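Local structure of Rab GDP-dissociation inhibitor (Saccharomyces cerevisiae, 3CPI) at residues I314-V319 and K357-A362; D109-S114 and N324-Q329; T304-I309 and A395-P400; E58-N63 and E389-I394. The protein keeps Rab GTPases such as Sec4 in their GDP-bound state by blocking nucleotide release and extracts GDP-bound Ypt7 from vacuolar membranes. All coordinates share one frame; numbering follows the deposited sequence.

Contact 1. Residues I314-V319 and K357-A362; sequences ILNHPV and KGHYLA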
loop_
_atom_site.group_PDB
_atom_site.type_symbol
_atom_site.label_atom_id
_atom_site.label_comp_id
_atom_site.label_asym_id
_atom_site.label_seq_id
_atom_site.Cartn_x
_atom_site.Cartn_y
_atom_site.Cartn_z
ATOM N N ILE A 314 -17.266 -8.880 -3.281
ATOM C CA ILE A 314 -17.175 -9.809 -4.404
ATOM C C ILE A 314 -18.227 -9.446 -5.442
ATOM O O ILE A 314 -19.387 -9.200 -5.106
ATOM C CB ILE A 314 -17.350 -11.280 -3.976
ATOM C CG1 ILE A 314 -16.263 -11.682 -2.971
ATOM C CG2 ILE A 314 -17.301 -12.204 -5.203
ATOM C CD1 ILE A 314 -16.423 -13.088 -2.407
ATOM N N LEU A 315 -17.799 -9.401 -6.698
ATOM C CA LEU A 315 -18.676 -9.085 -7.817
ATOM C C LEU A 315 -18.635 -10.222 -8.844
ATOM O O LEU A 315 -17.650 -10.963 -8.911
ATOM C CB LEU A 315 -18.245 -7.765 -8.473
ATOM C CG LEU A 315 -17.710 -6.599 -7.620
ATOM C CD1 LEU A 315 -17.199 -5.505 -8.532
ATOM C CD2 LEU A 315 -18.746 -6.039 -6.622
ATOM N N ASN A 316 -19.709 -10.352 -9.625
ATOM C CA ASN A 316 -19.799 -11.326 -10.730
ATOM C C ASN A 316 -19.633 -10.663 -12.097
ATOM O O ASN A 316 -19.835 -11.298 -13.143
ATOM C CB ASN A 316 -21.151 -12.053 -10.696
ATOM C CG ASN A 316 -21.245 -13.078 -9.576
ATOM O OD1 ASN A 316 -20.287 -13.292 -8.818
ATOM N ND2 ASN A 316 -22.410 -13.718 -9.461
ATOM N N HIS A 317 -19.268 -9.384 -12.074
ATOM C CA HIS A 317 -19.188 -8.552 -13.267
ATOM C C HIS A 317 -18.124 -7.480 -13.037
ATOM O O HIS A 317 -17.805 -7.176 -11.885
ATOM C CB HIS A 317 -20.540 -7.880 -13.500
ATOM C CG HIS A 317 -20.936 -6.948 -12.398
ATOM N ND1 HIS A 317 -21.607 -7.372 -11.271
ATOM C CD2 HIS A 317 -20.731 -5.620 -12.236
ATOM C CE1 HIS A 317 -21.811 -6.341 -10.471
ATOM N NE2 HIS A 317 -21.290 -5.265 -11.034
ATOM N N PRO A 318 -17.589 -6.881 -14.118
ATOM C CA PRO A 318 -16.589 -5.835 -13.898
ATOM C C PRO A 318 -17.265 -4.568 -13.391
ATOM O O PRO A 318 -18.496 -4.448 -13.470
ATOM C CB PRO A 318 -15.992 -5.601 -15.296
ATOM C CG PRO A 318 -16.575 -6.677 -16.190
ATOM C CD PRO A 318 -17.863 -7.082 -15.552
ATOM N N VAL A 319 -16.475 -3.642 -12.854
ATOM C CA VAL A 319 -17.017 -2.389 -12.335
ATOM C C VAL A 319 -17.553 -1.570 -13.510
ATOM O O VAL A 319 -16.887 -1.462 -14.537
ATOM C CB VAL A 319 -15.947 -1.599 -11.518
ATOM C CG1 VAL A 319 -16.500 -0.273 -11.006
ATOM C CG2 VAL A 319 -15.429 -2.449 -10.361
ATOM N N LYS A 357 -12.557 -17.516 -12.071
ATOM C CA LYS A 357 -12.986 -16.926 -13.347
ATOM C C LYS A 357 -14.389 -16.335 -13.274
ATOM O O LYS A 357 -15.290 -16.945 -12.702
ATOM C CB LYS A 357 -12.868 -17.972 -14.472
ATOM C CG LYS A 357 -13.946 -17.924 -15.559
ATOM C CD LYS A 357 -13.739 -19.020 -16.611
ATOM C CE LYS A 357 -15.062 -19.673 -17.029
ATOM N NZ LYS A 357 -16.052 -18.698 -17.578
ATOM N N GLY A 358 -14.559 -15.141 -13.839
ATOM C CA GLY A 358 -15.849 -14.442 -13.820
ATOM C C GLY A 358 -16.146 -13.644 -12.558
ATOM O O GLY A 358 -17.184 -12.983 -12.467
ATOM N N HIS A 359 -15.246 -13.705 -11.578
ATOM C CA HIS A 359 -15.417 -12.970 -10.321
ATOM C C HIS A 359 -14.396 -11.835 -10.159
ATOM O O HIS A 359 -13.291 -11.893 -10.715
ATOM C CB HIS A 359 -15.330 -13.923 -9.128
ATOM C CG HIS A 359 -16.425 -14.944 -9.083
ATOM N ND1 HIS A 359 -17.694 -14.656 -8.627
ATOM C CD2 HIS A 359 -16.438 -16.252 -9.434
ATOM C CE1 HIS A 359 -18.444 -15.742 -8.704
ATOM N NE2 HIS A 359 -17.704 -16.726 -9.184
ATOM N N TYR A 360 -14.779 -10.812 -9.395
ATOM C CA TYR A 360 -13.914 -9.658 -9.108
ATOM C C TYR A 360 -13.862 -9.379 -7.612
ATOM O O TYR A 360 -14.853 -9.586 -6.901
ATOM C CB TYR A 360 -14.419 -8.406 -9.837
ATOM C CG TYR A 360 -14.320 -8.489 -11.345
ATOM C CD1 TYR A 360 -15.224 -9.256 -12.083
ATOM C CD2 TYR A 360 -13.327 -7.795 -12.033
ATOM C CE1 TYR A 360 -15.136 -9.342 -13.463
ATOM C CE2 TYR A 360 -13.227 -7.873 -13.411
ATOM C CZ TYR A 360 -14.137 -8.649 -14.122
ATOM O OH TYR A 360 -14.048 -8.732 -15.488
ATOM N N LEU A 361 -12.704 -8.918 -7.138
ATOM C CA LEU A 361 -12.582 -8.416 -5.776
ATOM C C LEU A 361 -12.471 -6.901 -5.814
ATOM O O LEU A 361 -11.608 -6.353 -6.494
ATOM C CB LEU A 361 -11.371 -9.023 -5.057
ATOM C CG LEU A 361 -11.373 -10.523 -4.752
ATOM C CD1 LEU A 361 -9.976 -10.987 -4.356
ATOM C CD2 LEU A 361 -12.395 -10.881 -3.683
ATOM N N ALA A 362 -13.367 -6.237 -5.101
ATOM C CA ALA A 362 -13.344 -4.791 -4.973
ATOM C C ALA A 362 -13.216 -4.457 -3.501
ATOM O O ALA A 362 -14.143 -4.689 -2.732
ATOM C CB ALA A 362 -14.609 -4.183 -5.550
#
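Tyr360 lays one face of its ring against Pro318 where two antiparallel strands of the mixed sheet, 301-315 and 360-367, run out into loops. Pro318 CA sits 3.8 Å from the centroid of the Tyr360 ring, 13° off the ring normal, a CH-pi contact. A proline suits this place because its rigid, apolar ring and CA-H can lie against the phenol face, and Pro318 CB and CG continue the cover as far as the hydroxyl end. The Tyr360 CG lies anti to the carbonyl carbon (chi1 -66°), and the ring lies against the backbone of His317 and Pro318. On the backbone, Leu315 and Tyr360 form a hydrogen-bonded pair: Leu315 N gives to Tyr360 O at 3.0 Å, and Tyr360 N returns a bond of 2.9 Å to Leu315 O. On this face Leu315 reaches past Tyr360, its CD1 meeting the methyl of Ala362, whose small size lets the branch approach. The other face carries Ile314 and Leu361, a non-hydrogen-bonded pair whose side chains lie alongside each other and point the same way, as suits a buried layer; Phe74 also touches Ile314. Where the strands part, exposed Asn316 lies beside the buried His359, amide and imidazole planes 72° apart, with Asn316 OD1 2.9 Å from His359 ND1.

Contact 2. Residues D109-S114 and N324-Q329; sequences DFKQVS and NADSLQ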
loop_
_atom_site.group_PDB
_atom_site.type_symbol
_atom_site.label_atom_id
_atom_site.label_comp_id
_atom_site.label_asym_id
_atom_site.label_seq_id
_atom_site.Cartn_x
_atom_site.Cartn_y
_atom_site.Cartn_z
ATOM N N ASP A 109 5.941 -12.245 -9.099
ATOM C CA ASP A 109 5.719 -11.728 -10.442
ATOM C C ASP A 109 4.681 -10.610 -10.445
ATOM O O ASP A 109 3.479 -10.859 -10.350
ATOM C CB ASP A 109 5.294 -12.862 -11.381
ATOM C CG ASP A 109 5.362 -12.467 -12.838
ATOM O OD1 ASP A 109 4.676 -13.116 -13.651
ATOM O OD2 ASP A 109 6.095 -11.514 -13.174
ATOM N N PHE A 110 5.165 -9.376 -10.554
ATOM C CA PHE A 110 4.296 -8.205 -10.557
ATOM C C PHE A 110 3.699 -7.980 -11.933
ATOM O O PHE A 110 4.426 -7.839 -12.919
ATOM C CB PHE A 110 5.047 -6.962 -10.074
ATOM C CG PHE A 110 5.229 -6.914 -8.581
ATOM C CD1 PHE A 110 4.235 -6.373 -7.765
ATOM C CD2 PHE A 110 6.382 -7.420 -7.990
ATOM C CE1 PHE A 110 4.391 -6.330 -6.386
ATOM C CE2 PHE A 110 6.553 -7.385 -6.603
ATOM C CZ PHE A 110 5.556 -6.843 -5.797
ATOM N N LYS A 111 2.370 -7.970 -11.990
ATOM C CA LYS A 111 1.655 -7.710 -13.231
ATOM C C LYS A 111 0.930 -6.364 -13.163
ATOM O O LYS A 111 0.412 -5.969 -12.108
ATOM C CB LYS A 111 0.671 -8.847 -13.563
ATOM C CG LYS A 111 -0.176 -8.590 -14.830
ATOM C CD LYS A 111 -1.365 -9.540 -14.948
ATOM C CE LYS A 111 -2.264 -9.166 -16.110
ATOM N NZ LYS A 111 -3.107 -7.959 -15.811
ATOM N N GLN A 112 0.920 -5.678 -14.305
ATOM C CA GLN A 112 0.227 -4.415 -14.495
ATOM C C GLN A 112 -1.229 -4.441 -14.049
ATOM O O GLN A 112 -1.965 -5.379 -14.341
ATOM C CB GLN A 112 0.273 -4.010 -15.972
ATOM C CG GLN A 112 1.072 -2.757 -16.266
ATOM C CD GLN A 112 0.474 -1.923 -17.410
ATOM O OE1 GLN A 112 0.497 -0.686 -17.370
ATOM N NE2 GLN A 112 -0.056 -2.597 -18.430
ATOM N N VAL A 113 -1.624 -3.394 -13.333
ATOM C CA VAL A 113 -3.023 -3.111 -13.060
ATOM C C VAL A 113 -3.562 -2.370 -14.285
ATOM O O VAL A 113 -2.888 -1.499 -14.845
ATOM C CB VAL A 113 -3.171 -2.292 -11.746
ATOM C CG1 VAL A 113 -4.518 -1.577 -11.658
ATOM C CG2 VAL A 113 -2.955 -3.204 -10.545
ATOM N N SER A 114 -4.769 -2.729 -14.703
ATOM C CA SER A 114 -5.293 -2.295 -16.000
ATOM C C SER A 114 -5.739 -0.832 -16.106
ATOM O O SER A 114 -5.740 -0.265 -17.202
ATOM C CB SER A 114 -6.396 -3.241 -16.474
ATOM O OG SER A 114 -5.839 -4.508 -16.791
ATOM N N ASN A 324 -14.650 -2.760 -18.881
ATOM C CA ASN A 324 -14.372 -4.145 -18.487
ATOM C C ASN A 324 -12.921 -4.380 -18.048
ATOM O O ASN A 324 -12.313 -5.393 -18.412
ATOM C CB ASN A 324 -14.775 -5.135 -19.603
ATOM C CG ASN A 324 -16.200 -4.905 -20.115
ATOM O OD1 ASN A 324 -17.174 -4.991 -19.358
ATOM N ND2 ASN A 324 -16.321 -4.612 -21.406
ATOM N N ALA A 325 -12.371 -3.443 -17.273
ATOM C CA ALA A 325 -11.001 -3.566 -16.770
ATOM C C ALA A 325 -10.882 -4.750 -15.816
ATOM O O ALA A 325 -11.743 -4.953 -14.951
ATOM C CB ALA A 325 -10.556 -2.278 -16.091
ATOM N N ASP A 326 -9.824 -5.536 -15.989
ATOM C CA ASP A 326 -9.594 -6.698 -15.140
ATOM C C ASP A 326 -9.034 -6.319 -13.765
ATOM O O ASP A 326 -9.031 -7.138 -12.840
ATOM C CB ASP A 326 -8.706 -7.734 -15.843
ATOM C CG ASP A 326 -7.309 -7.204 -16.185
ATOM O OD1 ASP A 326 -6.703 -6.462 -15.377
ATOM O OD2 ASP A 326 -6.794 -7.567 -17.266
ATOM N N SER A 327 -8.570 -5.073 -13.645
ATOM C CA SER A 327 -7.987 -4.537 -12.411
ATOM C C SER A 327 -7.883 -3.024 -12.513
ATOM O O SER A 327 -7.651 -2.496 -13.598
ATOM C CB SER A 327 -6.604 -5.142 -12.148
ATOM O OG SER A 327 -5.763 -5.010 -13.275
ATOM N N LEU A 328 -8.059 -2.330 -11.390
ATOM C CA LEU A 328 -8.000 -0.862 -11.359
ATOM C C LEU A 328 -7.970 -0.291 -9.937
ATOM O O LEU A 328 -8.380 -0.954 -8.976
ATOM C CB LEU A 328 -9.168 -0.237 -12.145
ATOM C CG LEU A 328 -10.590 -0.462 -11.610
ATOM C CD1 LEU A 328 -11.407 0.808 -11.706
ATOM C CD2 LEU A 328 -11.306 -1.627 -12.324
ATOM N N GLN A 329 -7.480 0.939 -9.817
ATOM C CA GLN A 329 -7.633 1.713 -8.597
ATOM C C GLN A 329 -8.617 2.847 -8.842
ATOM O O GLN A 329 -8.601 3.474 -9.907
ATOM C CB GLN A 329 -6.300 2.298 -8.137
ATOM C CG GLN A 329 -6.378 2.971 -6.761
ATOM C CD GLN A 329 -5.065 3.585 -6.328
ATOM O OE1 GLN A 329 -4.373 3.040 -5.477
ATOM N NE2 GLN A 329 -4.710 4.715 -6.920
HETATM O O HOH W 1 -8.140 -5.337 -18.781
#
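Ser114 and Ser327 meet just before strand 328-332 joins strand 110-120 in parallel pairing, and with Val113 they bury the most surface here. Ser114 N donates to Ser327 OG at 2.9 Å, with 152° at the hydrogen, so a side-chain hydroxyl receives the amide. Ser327 OG stands between its own backbone N and carbonyl carbon (chi1 52°), a position that turns it toward Ser114 and lets it donate a hydrogen bond to Asp326 OD1, 2.7 Å away. Ser114 OG donates to the same Asp326 OD1 at 2.6 Å, arriving from above the carboxylate plane, whereas Ser327 OG comes nearly along the C-O axis. Serine suits both places, being small enough for close backbones and carrying a hydroxyl that can give and accept. Val113 supplies the apolar part: its CG1 lies 3.6 Å from Leu328 CA, while the residue also packs on Tyr232 and Tyr234 of neighbouring strand 232-235. Lys111, in a region that interacts with Ypt1, makes a long salt bridge of 3.9 Å from NZ to Asp326 OD1, its ammonium being held more closely by Gln112 O. An alanine in place of Asp326 would probably leave both serine hydroxyls without their shared acceptor and Lys111 without its nearby negative charge. One carboxylate oxygen thus gathers two hydroxyl donors, and the nearby ammonium would be expected to stabilise its negative charge.

Contact 3. Residues T304-I309 and A395-P400; sequences TGQRVI and AELFEP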
loop_
_atom_site.group_PDB
_atom_site.type_symbol
_atom_site.label_atom_id
_atom_site.label_comp_id
_atom_site.label_asym_id
_atom_site.label_seq_id
_atom_site.Cartn_x
_atom_site.Cartn_y
_atom_site.Cartn_z
ATOM N N THR A 304 -2.992 6.106 17.011
ATOM C CA THR A 304 -2.951 7.341 16.250
ATOM C C THR A 304 -4.261 8.110 16.431
ATOM O O THR A 304 -4.368 9.272 16.036
ATOM C CB THR A 304 -2.794 7.064 14.734
ATOM O OG1 THR A 304 -3.873 6.228 14.295
ATOM C CG2 THR A 304 -1.466 6.382 14.417
ATOM N N GLY A 305 -5.258 7.455 17.017
ATOM C CA GLY A 305 -6.616 7.977 17.040
ATOM C C GLY A 305 -7.413 7.506 15.830
ATOM O O GLY A 305 -8.635 7.625 15.802
ATOM N N GLN A 306 -6.714 6.962 14.836
ATOM C CA GLN A 306 -7.336 6.561 13.579
ATOM C C GLN A 306 -7.852 5.125 13.569
ATOM O O GLN A 306 -7.196 4.208 14.057
ATOM C CB GLN A 306 -6.370 6.768 12.408
ATOM C CG GLN A 306 -6.116 8.226 12.060
ATOM C CD GLN A 306 -5.259 8.387 10.812
ATOM O OE1 GLN A 306 -5.565 9.204 9.939
ATOM N NE2 GLN A 306 -4.178 7.613 10.725
ATOM N N ARG A 307 -9.043 4.952 13.011
ATOM C CA ARG A 307 -9.582 3.635 12.695
ATOM C C ARG A 307 -9.891 3.580 11.205
ATOM O O ARG A 307 -10.367 4.557 10.626
ATOM C CB ARG A 307 -10.838 3.347 13.516
ATOM C CG ARG A 307 -10.549 3.101 14.986
ATOM C CD ARG A 307 -11.721 3.471 15.879
ATOM N NE ARG A 307 -12.881 2.604 15.672
ATOM C CZ ARG A 307 -14.064 3.023 15.232
ATOM N NH1 ARG A 307 -14.266 4.310 14.956
ATOM N NH2 ARG A 307 -15.053 2.152 15.078
ATOM N N VAL A 308 -9.617 2.434 10.594
ATOM C CA VAL A 308 -9.876 2.220 9.167
ATOM C C VAL A 308 -10.983 1.174 8.941
ATOM O O VAL A 308 -10.987 0.104 9.567
ATOM C CB VAL A 308 -8.569 1.814 8.412
ATOM C CG1 VAL A 308 -7.919 0.585 9.059
ATOM C CG2 VAL A 308 -8.823 1.585 6.914
ATOM N N ILE A 309 -11.935 1.498 8.076
ATOM C CA ILE A 309 -12.895 0.499 7.624
ATOM C C ILE A 309 -12.469 -0.042 6.263
ATOM O O ILE A 309 -12.149 0.736 5.354
ATOM C CB ILE A 309 -14.365 1.015 7.596
ATOM C CG1 ILE A 309 -15.319 -0.139 7.236
ATOM C CG2 ILE A 309 -14.521 2.251 6.668
ATOM C CD1 ILE A 309 -16.798 0.193 7.343
ATOM N N ALA A 395 -10.221 -1.635 11.804
ATOM C CA ALA A 395 -8.932 -1.786 12.457
ATOM C C ALA A 395 -8.488 -0.430 12.990
ATOM O O ALA A 395 -8.689 0.590 12.333
ATOM C CB ALA A 395 -7.913 -2.335 11.477
ATOM N N GLU A 396 -7.908 -0.428 14.187
ATOM C CA GLU A 396 -7.318 0.772 14.767
ATOM C C GLU A 396 -5.844 0.815 14.385
ATOM O O GLU A 396 -5.179 -0.220 14.303
ATOM C CB GLU A 396 -7.488 0.777 16.291
ATOM C CG GLU A 396 -7.103 2.093 16.969
ATOM C CD GLU A 396 -7.517 2.174 18.445
ATOM O OE1 GLU A 396 -7.886 1.133 19.051
ATOM O OE2 GLU A 396 -7.466 3.292 19.003
ATOM N N LEU A 397 -5.341 2.017 14.149
ATOM C CA LEU A 397 -3.990 2.193 13.650
ATOM C C LEU A 397 -3.083 2.624 14.780
ATOM O O LEU A 397 -3.398 3.561 15.507
ATOM C CB LEU A 397 -3.962 3.217 12.505
ATOM C CG LEU A 397 -4.846 2.978 11.271
ATOM C CD1 LEU A 397 -4.596 4.077 10.224
ATOM C CD2 LEU A 397 -4.598 1.610 10.667
ATOM N N PHE A 398 -1.957 1.927 14.916
ATOM C CA PHE A 398 -1.003 2.188 15.980
ATOM C C PHE A 398 0.347 2.674 15.461
ATOM O O PHE A 398 0.708 2.436 14.305
ATOM C CB PHE A 398 -0.825 0.943 16.843
ATOM C CG PHE A 398 -2.088 0.502 17.525
ATOM C CD1 PHE A 398 -2.424 1.003 18.777
ATOM C CD2 PHE A 398 -2.948 -0.401 16.908
ATOM C CE1 PHE A 398 -3.591 0.606 19.408
ATOM C CE2 PHE A 398 -4.122 -0.802 17.524
ATOM C CZ PHE A 398 -4.446 -0.299 18.777
ATOM N N GLU A 399 1.084 3.356 16.330
ATOM C CA GLU A 399 2.430 3.819 16.021
ATOM C C GLU A 399 3.319 3.640 17.259
ATOM O O GLU A 399 2.805 3.552 18.376
ATOM C CB GLU A 399 2.411 5.279 15.539
ATOM C CG GLU A 399 1.911 6.283 16.575
ATOM C CD GLU A 399 1.998 7.731 16.102
ATOM O OE1 GLU A 399 2.862 8.055 15.260
ATOM O OE2 GLU A 399 1.192 8.551 16.579
ATOM N N PRO A 400 4.649 3.563 17.068
ATOM C CA PRO A 400 5.523 3.398 18.232
ATOM C C PRO A 400 5.497 4.623 19.153
ATOM O O PRO A 400 5.295 5.759 18.691
ATOM C CB PRO A 400 6.916 3.237 17.621
ATOM C CG PRO A 400 6.706 2.994 16.167
ATOM C CD PRO A 400 5.409 3.628 15.808
#
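Thr304 and Leu397 begin a ladder of hydrogen bonds between strands 301-315 and 389-400. Leu397 O accepts twice: Thr304 N reaches it at 3.0 Å with a nearly straight 172° at the hydrogen, and Thr304 OG1, also 3.0 Å away, comes from above the carbonyl plane. The same OG1 takes the amide of Gln306 in an ST turn, which suits a threonine at the corner where the chain bends through Gly305. Beyond it Leu397 N bonds to Gln306 O, and Val308 and Ala395 form a hydrogen-bonded pair, with Val308 N to Ala395 O at 2.7 Å.

Apolar contacts gather on the face of Val308 and Ala395. Val308 CG1 lies between its backbone N and carbonyl carbon (chi1 55°), which brings it within 3.8 Å of both Ala395 CB and Leu397 CD2. The short alanine lets the valine branch come close, and Ile367 also packs on Leu397.

Among the charged side chains, Arg307 and Glu396 are the non-hydrogen-bonded pair, and Arg307 CG lies 4.1 Å from Glu396 CB. The Glu396 carboxylate is hydrogen-bonded to Ser303, and that of Glu399 forms a salt bridge with Arg413. Alternation of hydrogen-bonded and non-hydrogen-bonded pairs is the hallmark of an antiparallel ladder, here within the large mixed sheet.

Contact 4. Residues E58-N63 and E389-I394; sequences EKFKQN and EKFMGI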
loop_
_atom_site.group_PDB
_atom_site.type_symbol
_atom_site.label_atom_id
_atom_site.label_comp_id
_atom_site.label_asym_id
_atom_site.label_seq_id
_atom_site.Cartn_x
_atom_site.Cartn_y
_atom_site.Cartn_z
ATOM N N GLU A 58 -15.142 -17.384 7.604
ATOM C CA GLU A 58 -14.968 -17.644 9.038
ATOM C C GLU A 58 -14.606 -16.375 9.807
ATOM O O GLU A 58 -15.093 -16.155 10.917
ATOM C CB GLU A 58 -13.909 -18.726 9.298
ATOM C CG GLU A 58 -14.286 -20.147 8.856
ATOM C CD GLU A 58 -15.342 -20.841 9.739
ATOM O OE1 GLU A 58 -15.873 -20.221 10.694
ATOM O OE2 GLU A 58 -15.641 -22.029 9.464
ATOM N N LYS A 59 -13.762 -15.541 9.204
ATOM C CA LYS A 59 -13.288 -14.314 9.839
ATOM C C LYS A 59 -14.358 -13.225 9.945
ATOM O O LYS A 59 -14.463 -12.569 10.976
ATOM C CB LYS A 59 -12.043 -13.792 9.116
ATOM C CG LYS A 59 -11.443 -12.521 9.716
ATOM C CD LYS A 59 -10.039 -12.279 9.195
ATOM C CE LYS A 59 -9.350 -11.205 10.010
ATOM N NZ LYS A 59 -8.017 -11.672 10.480
ATOM N N PHE A 60 -15.158 -13.040 8.897
ATOM C CA PHE A 60 -16.067 -11.886 8.841
ATOM C C PHE A 60 -17.552 -12.174 9.068
ATOM O O PHE A 60 -18.321 -11.255 9.372
ATOM C CB PHE A 60 -15.888 -11.122 7.522
ATOM C CG PHE A 60 -14.555 -10.457 7.388
ATOM C CD1 PHE A 60 -13.546 -11.039 6.631
ATOM C CD2 PHE A 60 -14.300 -9.250 8.028
ATOM C CE1 PHE A 60 -12.294 -10.420 6.512
ATOM C CE2 PHE A 60 -13.055 -8.629 7.916
ATOM C CZ PHE A 60 -12.053 -9.213 7.158
ATOM N N LYS A 61 -17.953 -13.435 8.929
ATOM C CA LYS A 61 -19.376 -13.783 8.916
ATOM C C LYS A 61 -19.804 -14.622 10.112
ATOM O O LYS A 61 -19.218 -15.680 10.378
ATOM C CB LYS A 61 -19.736 -14.500 7.610
ATOM C CG LYS A 61 -19.485 -13.680 6.342
ATOM C CD LYS A 61 -20.319 -12.410 6.324
ATOM C CE LYS A 61 -20.531 -11.913 4.914
ATOM N NZ LYS A 61 -21.390 -10.702 4.899
ATOM N N GLN A 62 -20.827 -14.136 10.822
ATOM C CA GLN A 62 -21.406 -14.834 11.984
ATOM C C GLN A 62 -21.699 -16.291 11.632
ATOM O O GLN A 62 -21.151 -17.209 12.239
ATOM C CB GLN A 62 -22.697 -14.150 12.463
ATOM C CG GLN A 62 -22.582 -12.657 12.787
ATOM C CD GLN A 62 -23.950 -11.957 12.919
ATOM O OE1 GLN A 62 -25.006 -12.578 12.757
ATOM N NE2 GLN A 62 -23.922 -10.655 13.214
ATOM N N ASN A 63 -22.560 -16.487 10.640
ATOM C CA ASN A 63 -22.883 -17.819 10.144
ATOM C C ASN A 63 -22.426 -18.004 8.694
ATOM O O ASN A 63 -23.137 -17.608 7.762
ATOM C CB ASN A 63 -24.378 -18.153 10.330
ATOM C CG ASN A 63 -25.230 -16.928 10.675
ATOM O OD1 ASN A 63 -25.659 -16.767 11.820
ATOM N ND2 ASN A 63 -25.476 -16.065 9.689
ATOM N N GLU A 389 -21.264 -10.325 -2.168
ATOM C CA GLU A 389 -20.976 -10.415 -0.732
ATOM C C GLU A 389 -19.967 -9.369 -0.262
ATOM O O GLU A 389 -19.000 -9.067 -0.968
ATOM C CB GLU A 389 -20.470 -11.815 -0.362
ATOM C CG GLU A 389 -20.589 -12.150 1.126
ATOM C CD GLU A 389 -22.031 -12.219 1.600
ATOM O OE1 GLU A 389 -22.706 -13.227 1.307
ATOM O OE2 GLU A 389 -22.489 -11.262 2.262
ATOM N N LYS A 390 -20.200 -8.841 0.940
ATOM C CA LYS A 390 -19.286 -7.901 1.598
ATOM C C LYS A 390 -18.644 -8.538 2.825
ATOM O O LYS A 390 -19.324 -9.196 3.609
ATOM C CB LYS A 390 -20.025 -6.637 2.033
ATOM C CG LYS A 390 -20.626 -5.829 0.913
ATOM C CD LYS A 390 -21.406 -4.664 1.481
ATOM C CE LYS A 390 -22.142 -3.915 0.396
ATOM N NZ LYS A 390 -22.891 -2.762 0.964
ATOM N N PHE A 391 -17.338 -8.332 2.985
ATOM C CA PHE A 391 -16.612 -8.774 4.168
ATOM C C PHE A 391 -15.955 -7.549 4.802
ATOM O O PHE A 391 -14.880 -7.122 4.381
ATOM C CB PHE A 391 -15.570 -9.838 3.804
ATOM C CG PHE A 391 -16.140 -11.030 3.072
ATOM C CD1 PHE A 391 -16.464 -12.202 3.763
ATOM C CD2 PHE A 391 -16.349 -10.988 1.693
ATOM C CE1 PHE A 391 -16.993 -13.312 3.089
ATOM C CE2 PHE A 391 -16.878 -12.088 1.013
ATOM C CZ PHE A 391 -17.198 -13.255 1.714
ATOM N N MET A 392 -16.612 -6.986 5.809
ATOM C CA MET A 392 -16.226 -5.683 6.339
ATOM C C MET A 392 -15.642 -5.736 7.745
ATOM O O MET A 392 -16.194 -6.389 8.639
ATOM C CB MET A 392 -17.414 -4.721 6.346
ATOM C CG MET A 392 -18.280 -4.732 5.103
ATOM S SD MET A 392 -19.260 -3.219 4.985
ATOM C CE MET A 392 -18.956 -2.452 6.574
ATOM N N GLY A 393 -14.536 -5.019 7.934
ATOM C CA GLY A 393 -13.871 -4.946 9.233
ATOM C C GLY A 393 -13.369 -3.554 9.578
ATOM O O GLY A 393 -13.243 -2.683 8.710
ATOM N N ILE A 394 -13.101 -3.342 10.859
ATOM C CA ILE A 394 -12.538 -2.090 11.328
ATOM C C ILE A 394 -11.267 -2.403 12.092
ATOM O O ILE A 394 -11.227 -3.332 12.897
ATOM C CB ILE A 394 -13.536 -1.289 12.205
ATOM C CG1 ILE A 394 -14.782 -0.914 11.393
ATOM C CG2 ILE A 394 -12.873 -0.041 12.802
ATOM C CD1 ILE A 394 -15.840 -0.195 12.188
HETATM O O HOH W 2 -18.692 -8.726 7.245
#
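Lys61 reaches across to strand 389-400 and grips it at two points: its NZ donates to Lys390 O at 2.9 Å, nearly in line with the carbonyl, and forms a salt bridge of 2.9 Å with Glu389 OE2. A lysine suits this place because its long chain, bent at chi2 (-61°), can span from the helix end to the strand. Beside it the Phe60 ring lies over the backbone of Phe391, with Phe60 CD1 3.7 Å from Phe391 CB, and the two side chains cross at about a right angle. Gly393 N passes close to Phe60 CE2, where a side chain would be tight. A methionine replacing Lys61 would probably leave Glu389 without its cationic mate and Lys390 O without this donor. Further out, a water joins Met392 N to Phe60 O, the latter bond weak. Tyr57 meets the Phe391 ring edge-to-face, and Leu56 also touches Phe391; the end of helix 53-60 therefore packs on strand 389-400, which pairs antiparallel with strand 301-315.

How the contacts relate
From the N terminus, helix 53-60 comes first and is met by strand 389-400, so contact 4 closes the longest loop, 325 residues. Within that span, contact 2 brings strand 110-120 to the start of strand 328-332, and contact 1 pairs strand 301-315 with 360-367; both loops lie wholly inside that of contact 4, yet cross each other. Contact 3 opens at 304-309 and ends at 395-400, enclosing contact 1 but crossing contacts 2 and 4. Strand 301-315 serves contacts 1 and 3, and strand 389-400 serves contacts 3 and 4. Contacts 1 to 3 tie strands of one mixed sheet, and contact 4 adds helix 53-60, meeting contact 1 where the backbones of Ile314 and Glu389 are probably hydrogen-bonded.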